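Local coordinates for protein glutamate--cysteine ligase GshA (Methylobacillus flagellatus KT, PDB 3K1T) that probably acts as a gamma-glutamylcysteine synthetase, a ligase that would join glutamate to cysteine, at residues Q276-I281 / E329-F334; V48-N52 / Y405-A409; A42-A46 / I174-N178; P66-N70 / R113-L118; T17-L22 / L225-D229. All blocks are in the same frame, centred on the assembly; numbering follows the deposited sequence. Where two conformers were deposited one is given.

Interaction 1: Q276-I281 / E329-F334; sequences QEPFVI and EGVYTF
Val280 and Glu329 form an antiparallel, non-hydrogen-bonded pair (CA to CA 4.8 Å) where strand 280-285 meets the end of strand 324-329, in a four-stranded antiparallel sheet. Away from this pair, toward Gln276 and toward Phe334, the segments diverge and have no further beta bridge with each other; their end-to-end directions are 129° apart. Phe279 O accepts from Gly330 N at 2.8 Å. The next link is carried by a water that accepts from Phe279 N and donates to Gly330 O, 2.9 Å from each. Farther out, Tyr332 (chi1 m) donates through OH to Glu277 O at a short 2.5 Å. Phe279 (phi/psi -139/155, chi1 p) swings its ring over Gly330, whose CA lies 3.5 Å from the ring centroid in a CH-pi contact; a CB on Gly330 would collide with Phe279 CE2. The Phe279 edge points at the Tyr332 face, T-shaped, with centroids 5.1 Å apart and planes at 73°. Gln276 CB lies off-centre over Tyr332, 4.2 Å from the centroid, and Gln276 NE2 approaches Phe334 CZ to 3.5 Å. Acidic side chains are satisfied elsewhere: Glu277 by Lys297, Glu329 by Lys56, Trp231 NE1 and Tyr236 N. Beyond the one direct main-chain bond, a water serves Phe279 N and Gly330 O and a phenol serves Glu277 O, so these polar main-chain groups are satisfied in a mostly buried place where the strands splay.

Interaction 2: V48-N52 / Y405-A409; sequences VDLRN and YGVVA
This is helix-on-sheet packing deep in the chain: helix 398-421 lies against one face of an antiparallel sheet in which strand 45-52 pairs with strands 57-63 and 340-349. The axes of 48-52 and 405-409 come within 9.2 Å, and their N-to-C directions differ by 125°. Extended backbone alternation sends Val48, Leu50 and Asn52 toward the helix, while Asp49 and Arg51 point away and form salt bridges with Arg359 and Glu343. CA atoms are nearest at Val48 and Ala409 (5.7 Å) and at Leu50 and Tyr405 (7.5 Å), so the strand crosses the helix obliquely, its direction partly reversed. At the tight end Val48 CB sits 4.1 Å from Ala409 CB. In the middle Leu50 (chi1 m, chi2 t) fills the space beside the helical turn, with CD1 3.7 Å from Tyr405 CB and CD2 3.8 Å from Val408 CG1; Val408 also touches Pro59 and Leu233. Tyr405 (chi1 m) extends its ring along the strand toward Asn52, its hydroxyl also hydrogen-bonded to Arg401. Asn52 (chi1 t) uses both ends of its amide: OD1 bonds Gly54 N, an Asx turn that fixes the chain just past the strand, and ND2 donates to Tyr405 OH at 3.1 Å with an N-H...O angle of 169°.

Interaction 3: A42-A46 / I174-N178; sequences APFYA and ILLNN
Tyr45 OH donates to the main-chain Leu176 O at 2.6 Å and accepts from Asn177 ND2 at 3.0 Å (N-H...O angle 162°), so one hydroxyl engages two consecutive residues. Asn177 (chi1 t) is itself held from several directions: its OD1 is bonded by Tyr111 OH and Asn114 ND2, and its ND2 also reaches Pro66 O. Tyr45 opens strand 45-52 with a very extended backbone (phi/psi -153/163), and its chi1 of 62° (p) sends the ring across the gap. That gap is wide, the nearest CA pairs being Phe44 with Leu175 at 8.9 Å and Tyr45 with Asn177 at 9.8 Å. No main-chain to main-chain hydrogen bond crosses it; side chains reach over, Tyr45 as far as the Leu176 carbonyl. Leu175 (chi1 t, chi2 p) points back from strand 173-177; its CD1 lies 3.9 Å from Tyr45 CZ and 3.9 Å from Phe44 CD2. Phe44 (chi1 t), in the turn before the strand with helical phi/psi of -59/-47, borders this apolar patch. Leu118 and Leu122 of helix 109-124 close it, touching Tyr45 and Asn177, and Phe44 and Leu175, respectively. The contact thereby joins two sheets: the antiparallel sheet containing 45-52 and the mixed sheet in which 173-177 runs parallel to 97-102, next to the beta-alpha-beta unit 97-102, 109-124, 128-133 of an alpha/beta fold.

Interaction 4: P66-N70 / R113-L118; sequences PGGFN and RNVHAL. With SO4 (sulfate ion), chain B.
The loop Pro66 to Asn70, which borders a bound sulfate, rests on the side of helix 109-124. Gly67 N donates to sulfate O4 at 2.8 Å (N-H...O angle 156°), and Ser47, Asn63 and Arg359 also hydrogen-bond the ion, which probably comes from the crystallisation liquor. Past the extended Pro66, Gly67 and Gly68 (phi/psi -123/22 and -126/35) turn the chain into a short 3-10 segment at Phe69. There Phe69 N donates to Asn114 OD1 at 2.9 Å, while Asn114 ND2 bonds Asn177 OD1; chi1 t and chi2 near 74° aim the amide at both partners. The helix is the connection of a beta-alpha-beta unit, between parallel strands 97-102 and 128-133, so the loop is fastened to the alpha/beta part of the fold. The backbones come closest at Asn70 CA and Asn114 CA, 4.7 Å apart. Ala117 CB sits in the bend, 4.0 Å from Phe69 CB and 3.6 Å from Asn70 N. The Phe69 ring (chi1 m) presents a face to Leu118 CD1, 4.0 Å from its centroid and 12° off the normal, a CH-pi contact, and meets Tyr347 edge-to-face. Asn70 (chi1 p) folds back along the helix, with OD1 3.4 Å from Asn114 CB and CB 3.6 Å from Arg113 O.

Interaction 5: T17-L22 / L225-D229; sequences TLEKRL and LIDID
Arg21 takes the bent m, m, t rotamer, with chi4 near -78°, and so wraps over the chain leaving helix 210-226: its CD comes 3.2 Å from Ile226 O, and NE donates to Asp227 O at 3.1 Å (N-H...O angle 146°). A water adds a second path, donating to Asp227 O at 2.7 Å and accepting a weak bond from Arg21 NH2 at 2.8 Å. Asp227, with positive phi (phi/psi 57/62), is the C-prime residue of a Schellman motif that ends the helix, in which Ile228 N bonds back to Ala223 O and Asp227 N to Pro224 O. Isoleucines before and after this turn, Ile226 and Ile228, meet helix 13-23, with CA distances of 5.9 Å for Arg21 to Ile226 and 6.8 Å for Leu18 to Ile228. Ile226 (chi1 p, chi2 t) rests CD1 over Leu18 and Leu22, 4.1 Å from Leu18 CD1 and 3.8 Å from Leu22 CD2. Ile228 (chi1 t, chi2 p) lays CD1 on the helix surface, 3.7 Å from Leu18 CA, 3.8 Å from Thr17 CG2 and 3.9 Å from Arg21 CG. The two leucines differ, Leu18 t,p and Leu22 m,t; Leu22 also reaches Ile29 of helix 26-40 and Ala404 and Val407 of helix 398-421, while Leu18 touches Leu233.

Strand 45-52 connects interactions 2 and 3, whose centres lie 19 Å apart: its start carries Tyr45, its end faces helix 398-421. Arg51, turned away from that helix, bonds Val331 O at 2.9 Å from NH1 and so joins interaction 2 to interaction 1. Val407 CG1 meets Leu22 CD2 at 3.9 Å, linking interaction 2 to interaction 5. Interactions 3 and 4 share a polar network, with Asn177 ND2 2.8 Å from Pro66 O, and Tyr45 CD2 packs 3.5 Å from Phe69 CZ. The sulfate beside interaction 4 is the bound ion among these contacts; interaction 1 is remote from interaction 4, their nearest atoms being about 19 Å apart.

Interaction 1: Q276-I281 / E329-F334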
# COMPACT_ATOMS: atom_id res chain seq x y z
N GLN A 276 38.73 -12.94 5.13
CA GLN A 276 38.87 -12.43 3.77
C GLN A 276 39.75 -11.18 3.74
O GLN A 276 39.88 -10.47 4.72
CB GLN A 276 37.52 -12.13 3.12
CG GLN A 276 36.77 -13.36 2.63
CD GLN A 276 35.97 -14.01 3.74
OE1 GLN A 276 35.75 -13.41 4.78
NE2 GLN A 276 35.48 -15.20 3.49
N GLU A 277 40.37 -10.92 2.59
CA GLU A 277 41.23 -9.75 2.38
C GLU A 277 40.39 -8.46 2.30
O GLU A 277 39.41 -8.43 1.57
CB GLU A 277 41.97 -9.86 1.05
CG GLU A 277 42.87 -11.09 0.87
CD GLU A 277 43.71 -10.95 -0.39
OE1 GLU A 277 44.61 -10.08 -0.40
OE2 GLU A 277 43.46 -11.68 -1.37
N PRO A 278 40.77 -7.41 3.04
CA PRO A 278 40.13 -6.12 2.83
C PRO A 278 40.34 -5.64 1.39
O PRO A 278 41.38 -5.92 0.80
CB PRO A 278 40.85 -5.18 3.80
CG PRO A 278 41.47 -6.06 4.83
CD PRO A 278 41.74 -7.37 4.16
N PHE A 279 39.34 -4.95 0.84
CA PHE A 279 39.46 -4.33 -0.47
C PHE A 279 38.82 -2.99 -0.45
O PHE A 279 37.94 -2.72 0.37
CB PHE A 279 38.97 -5.23 -1.64
CG PHE A 279 37.47 -5.35 -1.79
CD1 PHE A 279 36.73 -6.21 -0.96
CD2 PHE A 279 36.79 -4.65 -2.80
CE1 PHE A 279 35.31 -6.37 -1.14
CE2 PHE A 279 35.41 -4.81 -3.00
CZ PHE A 279 34.65 -5.66 -2.15
N VAL A 280 39.29 -2.13 -1.35
CA VAL A 280 38.81 -0.76 -1.48
C VAL A 280 38.37 -0.51 -2.90
O VAL A 280 39.01 -0.97 -3.84
CB VAL A 280 39.89 0.25 -1.05
CG1 VAL A 280 39.56 1.68 -1.56
CG2 VAL A 280 40.02 0.19 0.51
N ILE A 281 37.22 0.18 -3.04
CA ILE A 281 36.72 0.58 -4.34
C ILE A 281 37.18 2.03 -4.51
O ILE A 281 36.89 2.88 -3.67
CB ILE A 281 35.20 0.50 -4.43
CG1 ILE A 281 34.69 -0.91 -4.06
CG2 ILE A 281 34.68 0.88 -5.87
CD1 ILE A 281 33.14 -0.96 -3.90
N GLU A 329 35.41 1.37 1.48
CA GLU A 329 35.51 -0.01 1.92
C GLU A 329 34.62 -0.90 1.03
O GLU A 329 33.42 -0.64 0.90
CB GLU A 329 35.06 -0.11 3.38
CG GLU A 329 34.78 -1.54 3.88
CD GLU A 329 34.16 -1.59 5.27
OE1 GLU A 329 34.26 -0.58 6.02
OE2 GLU A 329 33.60 -2.67 5.62
N GLY A 330 35.21 -1.91 0.42
CA GLY A 330 34.47 -2.90 -0.35
C GLY A 330 33.76 -3.86 0.59
O GLY A 330 34.31 -4.18 1.65
N VAL A 331 32.55 -4.28 0.22
CA VAL A 331 31.74 -5.22 1.04
C VAL A 331 31.57 -6.47 0.22
O VAL A 331 31.27 -6.41 -0.96
CB VAL A 331 30.38 -4.61 1.39
CG1 VAL A 331 29.55 -5.57 2.30
CG2 VAL A 331 30.59 -3.22 2.07
N TYR A 332 31.80 -7.62 0.83
CA TYR A 332 31.63 -8.92 0.16
C TYR A 332 30.17 -9.27 0.11
O TYR A 332 29.38 -8.87 1.00
CB TYR A 332 32.39 -10.02 0.92
CG TYR A 332 33.88 -9.96 0.68
CD1 TYR A 332 34.45 -10.62 -0.40
CD2 TYR A 332 34.71 -9.25 1.55
CE1 TYR A 332 35.82 -10.55 -0.64
CE2 TYR A 332 36.08 -9.17 1.32
CZ TYR A 332 36.63 -9.82 0.21
OH TYR A 332 38.00 -9.76 -0.02
N THR A 333 29.78 -10.01 -0.93
CA THR A 333 28.53 -10.76 -0.87
C THR A 333 28.85 -12.25 -0.90
O THR A 333 29.57 -12.71 -1.80
CB THR A 333 27.53 -10.45 -2.00
OG1 THR A 333 26.46 -11.46 -1.99
CG2 THR A 333 28.21 -10.42 -3.41
N PHE A 334 28.31 -13.01 0.06
CA PHE A 334 28.49 -14.46 0.08
C PHE A 334 27.20 -15.19 -0.27
O PHE A 334 27.14 -16.41 -0.18
CB PHE A 334 29.06 -14.95 1.41
CG PHE A 334 30.40 -14.38 1.71
CD1 PHE A 334 31.47 -14.66 0.88
CD2 PHE A 334 30.58 -13.49 2.73
CE1 PHE A 334 32.72 -14.10 1.12
CE2 PHE A 334 31.82 -12.93 2.98
CZ PHE A 334 32.90 -13.24 2.17
O HOH W 1 36.98 -4.80 2.53

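Interaction 2: V48-N52 / Y405-A409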
# COMPACT_ATOMS: atom_id res chain seq x y z
N VAL A 48 17.72 0.26 -3.99
CA VAL A 48 18.97 0.22 -3.25
C VAL A 48 19.57 -1.18 -3.35
O VAL A 48 18.87 -2.17 -3.06
CB VAL A 48 18.76 0.61 -1.75
CG1 VAL A 48 20.05 0.40 -0.94
CG2 VAL A 48 18.28 2.06 -1.63
N ASP A 49 20.82 -1.24 -3.79
CA ASP A 49 21.62 -2.46 -3.85
C ASP A 49 22.26 -2.69 -2.48
O ASP A 49 22.92 -1.78 -1.95
CB ASP A 49 22.78 -2.34 -4.84
CG ASP A 49 22.34 -2.22 -6.31
OD1 ASP A 49 21.14 -2.16 -6.60
OD2 ASP A 49 23.25 -2.20 -7.19
N LEU A 50 22.09 -3.91 -1.94
CA LEU A 50 22.75 -4.30 -0.71
C LEU A 50 23.75 -5.43 -0.95
O LEU A 50 23.64 -6.16 -1.93
CB LEU A 50 21.72 -4.80 0.31
CG LEU A 50 20.52 -3.91 0.66
CD1 LEU A 50 19.58 -4.70 1.63
CD2 LEU A 50 21.00 -2.56 1.26
N ARG A 51 24.69 -5.56 -0.02
CA ARG A 51 25.53 -6.75 0.10
C ARG A 51 25.50 -7.30 1.52
O ARG A 51 25.67 -6.57 2.50
CB ARG A 51 26.96 -6.51 -0.38
CG ARG A 51 27.04 -6.40 -1.90
CD ARG A 51 28.49 -6.39 -2.35
NE ARG A 51 28.58 -6.72 -3.76
CZ ARG A 51 29.71 -6.95 -4.41
NH1 ARG A 51 30.86 -6.83 -3.78
NH2 ARG A 51 29.67 -7.28 -5.71
N ASN A 52 25.23 -8.60 1.58
CA ASN A 52 25.23 -9.37 2.83
C ASN A 52 26.55 -10.19 2.87
O ASN A 52 26.73 -11.15 2.12
CB ASN A 52 24.01 -10.27 2.83
CG ASN A 52 23.84 -11.03 4.13
OD1 ASN A 52 24.74 -11.06 4.95
ND2 ASN A 52 22.69 -11.68 4.30
N TYR A 405 16.75 -6.51 5.23
CA TYR A 405 17.06 -5.89 3.94
C TYR A 405 16.22 -4.60 3.75
O TYR A 405 16.74 -3.56 3.29
CB TYR A 405 16.79 -6.84 2.77
CG TYR A 405 17.78 -7.98 2.59
CD1 TYR A 405 18.83 -8.17 3.46
CD2 TYR A 405 17.66 -8.89 1.53
CE1 TYR A 405 19.75 -9.23 3.28
CE2 TYR A 405 18.57 -9.94 1.35
CZ TYR A 405 19.62 -10.10 2.23
OH TYR A 405 20.53 -11.13 2.08
N GLY A 406 14.94 -4.68 4.07
CA GLY A 406 14.06 -3.52 3.90
C GLY A 406 14.37 -2.37 4.85
O GLY A 406 14.18 -1.20 4.50
N VAL A 407 14.86 -2.69 6.05
CA VAL A 407 15.31 -1.65 6.98
C VAL A 407 16.56 -0.89 6.44
O VAL A 407 16.58 0.36 6.36
CB VAL A 407 15.58 -2.23 8.38
CG1 VAL A 407 16.35 -1.21 9.25
CG2 VAL A 407 14.27 -2.68 9.07
N VAL A 408 17.57 -1.63 6.01
CA VAL A 408 18.80 -1.00 5.53
C VAL A 408 18.51 -0.24 4.23
O VAL A 408 19.01 0.87 4.03
CB VAL A 408 19.93 -2.02 5.35
CG1 VAL A 408 21.22 -1.33 4.82
CG2 VAL A 408 20.18 -2.77 6.74
N ALA A 409 17.64 -0.78 3.39
CA ALA A 409 17.23 -0.05 2.16
C ALA A 409 16.53 1.26 2.45
O ALA A 409 16.80 2.27 1.79
CB ALA A 409 16.36 -0.93 1.25

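Interaction 3: A42-A46 / I174-N178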
# COMPACT_ATOMS: atom_id res chain seq x y z
N ALA A 42 9.95 11.49 1.05
CA ALA A 42 10.66 10.40 0.40
C ALA A 42 10.52 10.63 -1.11
O ALA A 42 9.57 11.28 -1.59
CB ALA A 42 10.06 9.01 0.77
N PRO A 43 11.46 10.08 -1.89
CA PRO A 43 11.35 10.20 -3.34
C PRO A 43 10.14 9.44 -3.87
O PRO A 43 9.60 8.56 -3.18
CB PRO A 43 12.63 9.50 -3.88
CG PRO A 43 13.48 9.29 -2.71
CD PRO A 43 12.63 9.28 -1.51
N PHE A 44 9.76 9.72 -5.11
CA PHE A 44 8.66 9.02 -5.79
C PHE A 44 8.96 7.51 -5.85
O PHE A 44 8.09 6.67 -5.58
CB PHE A 44 8.46 9.61 -7.22
CG PHE A 44 7.25 9.08 -7.93
CD1 PHE A 44 6.02 9.71 -7.79
CD2 PHE A 44 7.34 7.95 -8.73
CE1 PHE A 44 4.89 9.22 -8.39
CE2 PHE A 44 6.20 7.44 -9.35
CZ PHE A 44 4.97 8.08 -9.18
N TYR A 45 10.20 7.18 -6.27
CA TYR A 45 10.67 5.82 -6.36
C TYR A 45 12.19 5.73 -6.19
O TYR A 45 12.89 6.74 -6.29
CB TYR A 45 10.17 5.10 -7.63
CG TYR A 45 10.56 5.63 -9.00
CD1 TYR A 45 11.46 6.69 -9.19
CD2 TYR A 45 9.99 5.06 -10.14
CE1 TYR A 45 11.77 7.17 -10.49
CE2 TYR A 45 10.30 5.50 -11.42
CZ TYR A 45 11.20 6.55 -11.60
OH TYR A 45 11.49 6.95 -12.90
N ALA A 46 12.68 4.52 -5.92
CA ALA A 46 14.10 4.30 -5.70
C ALA A 46 14.41 2.82 -5.63
O ALA A 46 13.54 1.99 -5.29
CB ALA A 46 14.54 4.99 -4.38
N ILE A 174 6.42 15.66 -14.79
CA ILE A 174 7.33 14.89 -15.63
C ILE A 174 8.12 13.94 -14.75
O ILE A 174 8.83 14.40 -13.86
CB ILE A 174 8.31 15.83 -16.36
CG1 ILE A 174 7.52 16.81 -17.25
CG2 ILE A 174 9.36 15.04 -17.18
CD1 ILE A 174 8.34 18.04 -17.64
N LEU A 175 8.01 12.64 -15.00
CA LEU A 175 8.76 11.64 -14.25
C LEU A 175 9.98 11.23 -15.02
O LEU A 175 9.89 10.76 -16.16
CB LEU A 175 7.89 10.41 -13.94
CG LEU A 175 8.55 9.28 -13.16
CD1 LEU A 175 8.97 9.75 -11.75
CD2 LEU A 175 7.62 8.01 -13.04
N LEU A 176 11.15 11.46 -14.43
CA LEU A 176 12.39 11.00 -15.01
C LEU A 176 12.68 9.53 -14.71
O LEU A 176 12.77 9.13 -13.54
CB LEU A 176 13.56 11.84 -14.48
CG LEU A 176 13.49 13.33 -14.75
CD1 LEU A 176 14.57 14.05 -13.90
CD2 LEU A 176 13.64 13.58 -16.27
N ASN A 177 12.85 8.73 -15.76
CA ASN A 177 13.46 7.40 -15.64
C ASN A 177 14.82 7.40 -16.36
O ASN A 177 15.29 6.38 -16.84
CB ASN A 177 12.53 6.32 -16.18
CG ASN A 177 12.91 4.94 -15.72
OD1 ASN A 177 13.25 4.06 -16.53
ND2 ASN A 177 12.85 4.72 -14.39
N ASN A 178 15.43 8.59 -16.40
CA ASN A 178 16.71 8.88 -17.08
C ASN A 178 17.51 9.67 -16.02
O ASN A 178 17.02 10.70 -15.52
CB ASN A 178 16.41 9.76 -18.29
CG ASN A 178 17.64 10.16 -19.08
OD1 ASN A 178 18.71 10.46 -18.51
ND2 ASN A 178 17.51 10.16 -20.41

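Interaction 4: P66-N70 / R113-L118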
# COMPACT_ATOMS: atom_id res chain seq x y z
N PRO A 66 15.11 3.96 -10.92
CA PRO A 66 15.24 2.51 -11.07
C PRO A 66 14.78 2.01 -12.43
O PRO A 66 13.76 2.48 -12.94
CB PRO A 66 14.38 1.93 -9.92
CG PRO A 66 13.70 3.06 -9.29
CD PRO A 66 14.25 4.34 -9.78
N GLY A 67 15.52 1.07 -12.99
CA GLY A 67 15.27 0.59 -14.34
C GLY A 67 15.01 -0.89 -14.50
O GLY A 67 15.20 -1.43 -15.58
N GLY A 68 14.59 -1.55 -13.42
CA GLY A 68 14.34 -2.98 -13.43
C GLY A 68 12.93 -3.34 -12.94
O GLY A 68 12.72 -4.39 -12.34
N PHE A 69 11.95 -2.49 -13.24
CA PHE A 69 10.54 -2.78 -12.85
C PHE A 69 9.98 -4.06 -13.44
O PHE A 69 9.06 -4.65 -12.87
CB PHE A 69 9.63 -1.57 -13.16
CG PHE A 69 9.76 -0.47 -12.16
CD1 PHE A 69 9.03 -0.51 -10.98
CD2 PHE A 69 10.62 0.59 -12.38
CE1 PHE A 69 9.19 0.51 -10.02
CE2 PHE A 69 10.78 1.60 -11.44
CZ PHE A 69 10.08 1.55 -10.24
N ASN A 70 10.51 -4.50 -14.56
CA ASN A 70 10.07 -5.73 -15.18
C ASN A 70 10.54 -6.99 -14.42
O ASN A 70 10.09 -8.08 -14.72
CB ASN A 70 10.58 -5.80 -16.60
CG ASN A 70 12.11 -5.70 -16.71
OD1 ASN A 70 12.71 -4.72 -16.29
ND2 ASN A 70 12.74 -6.73 -17.33
N ARG A 113 11.41 -3.39 -21.66
CA ARG A 113 10.49 -4.11 -20.78
C ARG A 113 10.27 -3.41 -19.45
O ARG A 113 9.13 -3.41 -18.93
CB ARG A 113 10.96 -5.55 -20.54
CG ARG A 113 10.94 -6.37 -21.81
CD ARG A 113 11.57 -7.72 -21.62
NE ARG A 113 11.52 -8.43 -22.90
CZ ARG A 113 12.07 -9.61 -23.15
NH1 ARG A 113 12.74 -10.26 -22.20
NH2 ARG A 113 11.93 -10.14 -24.37
N ASN A 114 11.33 -2.83 -18.90
CA ASN A 114 11.19 -1.97 -17.71
C ASN A 114 10.22 -0.81 -17.97
O ASN A 114 9.35 -0.52 -17.15
CB ASN A 114 12.54 -1.43 -17.29
CG ASN A 114 12.44 -0.25 -16.39
OD1 ASN A 114 12.09 -0.38 -15.19
ND2 ASN A 114 12.75 0.96 -16.95
N VAL A 115 10.41 -0.12 -19.08
CA VAL A 115 9.50 0.97 -19.43
C VAL A 115 8.06 0.55 -19.49
O VAL A 115 7.21 1.24 -18.90
CB VAL A 115 9.92 1.72 -20.70
CG1 VAL A 115 8.88 2.86 -21.03
CG2 VAL A 115 11.36 2.30 -20.47
N HIS A 116 7.78 -0.56 -20.15
CA HIS A 116 6.43 -1.10 -20.20
C HIS A 116 5.85 -1.42 -18.81
O HIS A 116 4.72 -1.05 -18.50
CB HIS A 116 6.36 -2.34 -21.07
CG HIS A 116 5.03 -3.02 -21.04
ND1 HIS A 116 4.01 -2.69 -21.89
CD2 HIS A 116 4.56 -4.02 -20.25
CE1 HIS A 116 2.95 -3.43 -21.61
NE2 HIS A 116 3.26 -4.24 -20.61
N ALA A 117 6.65 -2.09 -17.98
CA ALA A 117 6.24 -2.48 -16.60
C ALA A 117 5.97 -1.26 -15.72
O ALA A 117 4.97 -1.21 -15.00
CB ALA A 117 7.33 -3.37 -15.95
N LEU A 118 6.87 -0.27 -15.79
CA LEU A 118 6.69 0.99 -15.07
C LEU A 118 5.44 1.76 -15.51
O LEU A 118 4.64 2.24 -14.69
CB LEU A 118 7.96 1.85 -15.17
CG LEU A 118 7.89 3.22 -14.52
CD1 LEU A 118 7.55 3.23 -13.00
CD2 LEU A 118 9.23 3.96 -14.78
S SO4 B . 18.25 -0.62 -10.90
O1 SO4 B . 18.51 -2.02 -11.14
O2 SO4 B . 17.09 -0.73 -10.07
O3 SO4 B . 19.32 0.02 -10.18
O4 SO4 B . 17.96 0.09 -12.17

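Interaction 5: T17-L22 / L225-D229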
# COMPACT_ATOMS: atom_id res chain seq x y z
N THR A 17 23.27 -10.78 14.97
CA THR A 17 23.17 -9.75 16.00
C THR A 17 22.31 -8.58 15.51
O THR A 17 21.44 -8.09 16.22
CB THR A 17 24.56 -9.23 16.42
OG1 THR A 17 25.33 -10.32 16.95
CG2 THR A 17 24.44 -8.09 17.48
N LEU A 18 22.59 -8.10 14.32
CA LEU A 18 21.74 -7.06 13.70
C LEU A 18 20.28 -7.48 13.64
O LEU A 18 19.39 -6.70 14.04
CB LEU A 18 22.26 -6.72 12.33
CG LEU A 18 21.38 -5.79 11.46
CD1 LEU A 18 21.18 -4.43 12.10
CD2 LEU A 18 22.00 -5.65 10.06
N GLU A 19 20.02 -8.67 13.11
CA GLU A 19 18.64 -9.17 13.03
C GLU A 19 17.96 -9.21 14.40
O GLU A 19 16.82 -8.77 14.52
CB GLU A 19 18.60 -10.55 12.37
CG GLU A 19 18.88 -10.50 10.88
CD GLU A 19 19.23 -11.86 10.24
OE1 GLU A 19 19.75 -12.74 10.95
OE2 GLU A 19 18.98 -12.01 9.01
N LYS A 20 18.67 -9.70 15.42
CA LYS A 20 18.13 -9.72 16.78
C LYS A 20 17.81 -8.31 17.28
O LYS A 20 16.76 -8.11 17.88
CB LYS A 20 19.09 -10.40 17.76
CG LYS A 20 19.20 -11.89 17.52
CD LYS A 20 20.00 -12.62 18.62
CE LYS A 20 21.48 -12.67 18.36
NZ LYS A 20 22.06 -13.69 19.35
N ARG A 21 18.71 -7.35 17.06
CA ARG A 21 18.44 -5.97 17.48
C ARG A 21 17.20 -5.39 16.78
O ARG A 21 16.37 -4.73 17.43
CB ARG A 21 19.67 -5.07 17.23
CG ARG A 21 20.91 -5.41 18.09
CD ARG A 21 20.78 -5.11 19.60
NE ARG A 21 22.10 -5.34 20.18
CZ ARG A 21 22.61 -6.54 20.47
NH1 ARG A 21 21.90 -7.65 20.28
NH2 ARG A 21 23.86 -6.65 20.94
N LEU A 22 17.05 -5.65 15.47
CA LEU A 22 15.89 -5.15 14.71
C LEU A 22 14.59 -5.78 15.24
O LEU A 22 13.57 -5.09 15.40
CB LEU A 22 16.03 -5.44 13.20
CG LEU A 22 17.21 -4.83 12.46
CD1 LEU A 22 17.22 -5.39 10.99
CD2 LEU A 22 17.17 -3.28 12.49
N LEU A 225 19.92 3.96 18.38
CA LEU A 225 18.49 3.64 18.58
C LEU A 225 18.32 2.16 18.89
O LEU A 225 17.52 1.80 19.77
CB LEU A 225 17.66 4.02 17.34
CG LEU A 225 16.12 3.86 17.42
CD1 LEU A 225 15.51 4.96 18.33
CD2 LEU A 225 15.47 3.84 16.02
N ILE A 226 19.05 1.30 18.17
CA ILE A 226 18.88 -0.15 18.32
C ILE A 226 20.11 -0.79 19.01
O ILE A 226 20.13 -1.98 19.19
CB ILE A 226 18.58 -0.88 16.97
CG1 ILE A 226 19.77 -0.78 16.00
CG2 ILE A 226 17.30 -0.30 16.30
CD1 ILE A 226 19.74 -1.74 14.81
N ASP A 227 21.08 0.01 19.42
CA ASP A 227 22.32 -0.43 20.07
C ASP A 227 23.13 -1.45 19.26
O ASP A 227 23.36 -2.59 19.69
CB ASP A 227 22.03 -0.99 21.48
CG ASP A 227 23.31 -1.18 22.30
OD1 ASP A 227 24.29 -0.43 22.10
OD2 ASP A 227 23.33 -2.05 23.19
N ILE A 228 23.57 -1.03 18.08
CA ILE A 228 24.39 -1.87 17.19
C ILE A 228 25.67 -1.09 16.82
O ILE A 228 25.66 0.15 16.80
CB ILE A 228 23.58 -2.29 15.95
CG1 ILE A 228 24.21 -3.45 15.17
CG2 ILE A 228 23.44 -1.09 14.95
CD1 ILE A 228 23.91 -4.83 15.69
N ASP A 229 26.77 -1.82 16.55
CA ASP A 229 27.99 -1.24 15.99
C ASP A 229 27.62 -0.63 14.61
O ASP A 229 27.19 -1.37 13.74
CB ASP A 229 29.05 -2.36 15.81
CG ASP A 229 30.37 -1.88 15.23
OD1 ASP A 229 30.48 -0.70 14.85
OD2 ASP A 229 31.34 -2.68 15.15
O HOH W 2 25.23 -4.59 19.66